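Parvulin 42 (Trypanosoma brucei brucei, PDB 6GMP) probably catalyses cis-trans isomerisation of peptidyl-prolyl bonds through the parvulin-type PPIase domain that forms this C-terminal piece of the protein. Local coordinates at residues Y9-K14 and D68-G73. Sequence-based numbering, arbitrary orientation.
Sequences YHVLVK and DFSECG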
loop_
_atom_site.group_PDB
_atom_site.type_symbol
_atom_site.label_atom_id
_atom_site.label_comp_id
_atom_site.label_asym_id
_atom_site.label_seq_id
_atom_site.Cartn_x
_atom_site.Cartn_y
_atom_site.Cartn_z
ATOM N N TYR A 9 7.838 1.445 -0.888
ATOM C CA TYR A 9 6.694 2.348 -0.843
ATOM C C TYR A 9 5.454 1.481 -0.662
ATOM O O TYR A 9 5.490 0.282 -0.930
ATOM C CB TYR A 9 6.523 3.111 -2.159
ATOM C CG TYR A 9 7.416 4.306 -2.366
ATOM C CD1 TYR A 9 8.798 4.190 -2.339
ATOM C CD2 TYR A 9 6.865 5.564 -2.610
ATOM C CE1 TYR A 9 9.606 5.290 -2.542
ATOM C CE2 TYR A 9 7.666 6.667 -2.810
ATOM C CZ TYR A 9 9.033 6.527 -2.774
ATOM O OH TYR A 9 9.824 7.633 -2.977
ATOM N N HIS A 10 4.347 2.073 -0.228
ATOM C CA HIS A 10 3.090 1.324 -0.255
ATOM C C HIS A 10 1.879 2.196 -0.548
ATOM O O HIS A 10 1.926 3.423 -0.427
ATOM C CB HIS A 10 2.888 0.457 1.009
ATOM C CG HIS A 10 2.382 1.192 2.213
ATOM N ND1 HIS A 10 1.747 0.545 3.249
ATOM C CD2 HIS A 10 2.425 2.500 2.560
ATOM C CE1 HIS A 10 1.413 1.418 4.180
ATOM N NE2 HIS A 10 1.813 2.613 3.790
ATOM N N VAL A 11 0.827 1.526 -1.003
ATOM C CA VAL A 11 -0.522 2.059 -1.038
ATOM C C VAL A 11 -1.286 1.343 0.061
ATOM O O VAL A 11 -1.197 0.112 0.177
ATOM C CB VAL A 11 -1.228 1.716 -2.364
ATOM C CG1 VAL A 11 -2.707 2.106 -2.321
ATOM C CG2 VAL A 11 -0.560 2.401 -3.525
ATOM N N LEU A 12 -2.054 2.097 0.844
ATOM C CA LEU A 12 -2.893 1.522 1.897
ATOM C C LEU A 12 -4.359 1.843 1.639
ATOM O O LEU A 12 -4.729 3.002 1.499
ATOM C CB LEU A 12 -2.495 2.057 3.276
ATOM C CG LEU A 12 -3.254 1.456 4.455
ATOM C CD1 LEU A 12 -2.941 -0.013 4.655
ATOM C CD2 LEU A 12 -2.939 2.216 5.735
ATOM N N VAL A 13 -5.171 0.795 1.582
ATOM C CA VAL A 13 -6.613 0.915 1.464
ATOM C C VAL A 13 -7.194 0.437 2.788
ATOM O O VAL A 13 -7.056 -0.726 3.154
ATOM C CB VAL A 13 -7.142 0.070 0.284
ATOM C CG1 VAL A 13 -8.653 0.157 0.188
ATOM C CG2 VAL A 13 -6.506 0.538 -1.020
ATOM N N LYS A 14 -7.838 1.338 3.512
ATOM C CA LYS A 14 -8.366 1.028 4.830
ATOM C C LYS A 14 -9.750 0.429 4.713
ATOM O O LYS A 14 -10.362 0.407 3.641
ATOM C CB LYS A 14 -8.383 2.294 5.690
ATOM C CG LYS A 14 -7.001 2.790 6.029
ATOM C CD LYS A 14 -7.038 3.960 6.994
ATOM C CE LYS A 14 -5.639 4.426 7.317
ATOM N NZ LYS A 14 -5.614 5.253 8.558
ATOM N N ASP A 68 -3.618 8.584 -6.048
ATOM C CA ASP A 68 -5.036 8.415 -6.369
ATOM C C ASP A 68 -5.813 7.661 -5.294
ATOM O O ASP A 68 -7.007 7.899 -5.123
ATOM C CB ASP A 68 -5.203 7.695 -7.709
ATOM C CG ASP A 68 -4.738 8.524 -8.897
ATOM O OD1 ASP A 68 -4.565 9.756 -8.759
ATOM O OD2 ASP A 68 -4.541 7.917 -9.966
ATOM N N PHE A 69 -5.150 6.773 -4.553
ATOM C CA PHE A 69 -5.870 5.798 -3.733
ATOM C C PHE A 69 -5.380 5.605 -2.298
ATOM O O PHE A 69 -6.154 5.129 -1.475
ATOM C CB PHE A 69 -5.900 4.416 -4.404
ATOM C CG PHE A 69 -6.649 4.379 -5.708
ATOM C CD1 PHE A 69 -8.043 4.386 -5.731
ATOM C CD2 PHE A 69 -5.969 4.308 -6.913
ATOM C CE1 PHE A 69 -8.729 4.340 -6.929
ATOM C CE2 PHE A 69 -6.653 4.260 -8.113
ATOM C CZ PHE A 69 -8.035 4.276 -8.122
ATOM N N SER A 70 -4.129 5.927 -1.978
ATOM C CA SER A 70 -3.640 5.581 -0.644
ATOM C C SER A 70 -4.304 6.431 0.427
ATOM O O SER A 70 -4.551 7.626 0.245
ATOM C CB SER A 70 -2.131 5.702 -0.523
ATOM O OG SER A 70 -1.760 5.167 0.749
ATOM N N GLU A 71 -4.565 5.797 1.560
ATOM C CA GLU A 71 -5.204 6.428 2.705
ATOM C C GLU A 71 -4.249 6.493 3.906
ATOM O O GLU A 71 -4.647 6.859 5.001
ATOM C CB GLU A 71 -6.502 5.678 3.033
ATOM C CG GLU A 71 -7.521 5.880 1.927
ATOM C CD GLU A 71 -8.680 4.915 1.945
ATOM O OE1 GLU A 71 -8.679 3.908 2.689
ATOM O OE2 GLU A 71 -9.626 5.161 1.168
ATOM N N CYS A 72 -2.986 6.151 3.659
ATOM C CA CYS A 72 -1.945 6.202 4.678
ATOM C C CYS A 72 -1.316 7.584 4.747
ATOM O O CYS A 72 -1.211 8.276 3.733
ATOM C CB CYS A 72 -0.862 5.174 4.350
ATOM S SG CYS A 72 0.512 5.127 5.514
ATOM N N GLY A 73 -0.866 7.974 5.930
ATOM C CA GLY A 73 -0.164 9.231 6.089
ATOM C C GLY A 73 1.089 9.308 5.239
ATOM O O GLY A 73 1.524 10.414 4.884
HETATM O O HOH W 1 0.825 5.603 0.898
#
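Ser70 OG is gripped from three sides: Leu12 N donates to it at 3.1 Å with an almost straight N-H...O angle of 168°, Cys72 N adds a weak bond, and a water completes the set. That water, 2.6 Å from Ser70 OG, also donates to His10 O. In this parvulin domain the serine thereby ties the loop that follows helix 59-69 to strand 6-13 of the antiparallel sheet; residues 10-14 and 69-72 run 91° apart. Its OG stands anti to the backbone N (chi1 -172°), which carries it to the strand.

One residue on, Glu71 N donates to Leu12 O at 2.8 Å, in the carbonyl plane, so both backbone polar atoms of Leu12 are paired with the loop. The Glu71 side chain continues past this bond, and OE1 accepts Lys14 N at 2.8 Å nearly along its C-O axis. Arg35 NH1 forms a salt bridge to the same oxygen, which should help keep the carboxylate ionised. Lys14 NZ turns instead to the carbonyl oxygens of Arg20 and Ser22.

Leu12 CB lies 3.7 Å from Cys72 CB, with CD2 also against it, and Val11 CG1 makes van der Waals contact with Ser70. His10 ND1 is hydrogen-bonded to His116 ND1, consistent with the paired histidines and cysteine of the active site in Pin1-type relatives; Cys72 SG sits at the His10 ring edge, 3.3 Å from NE2.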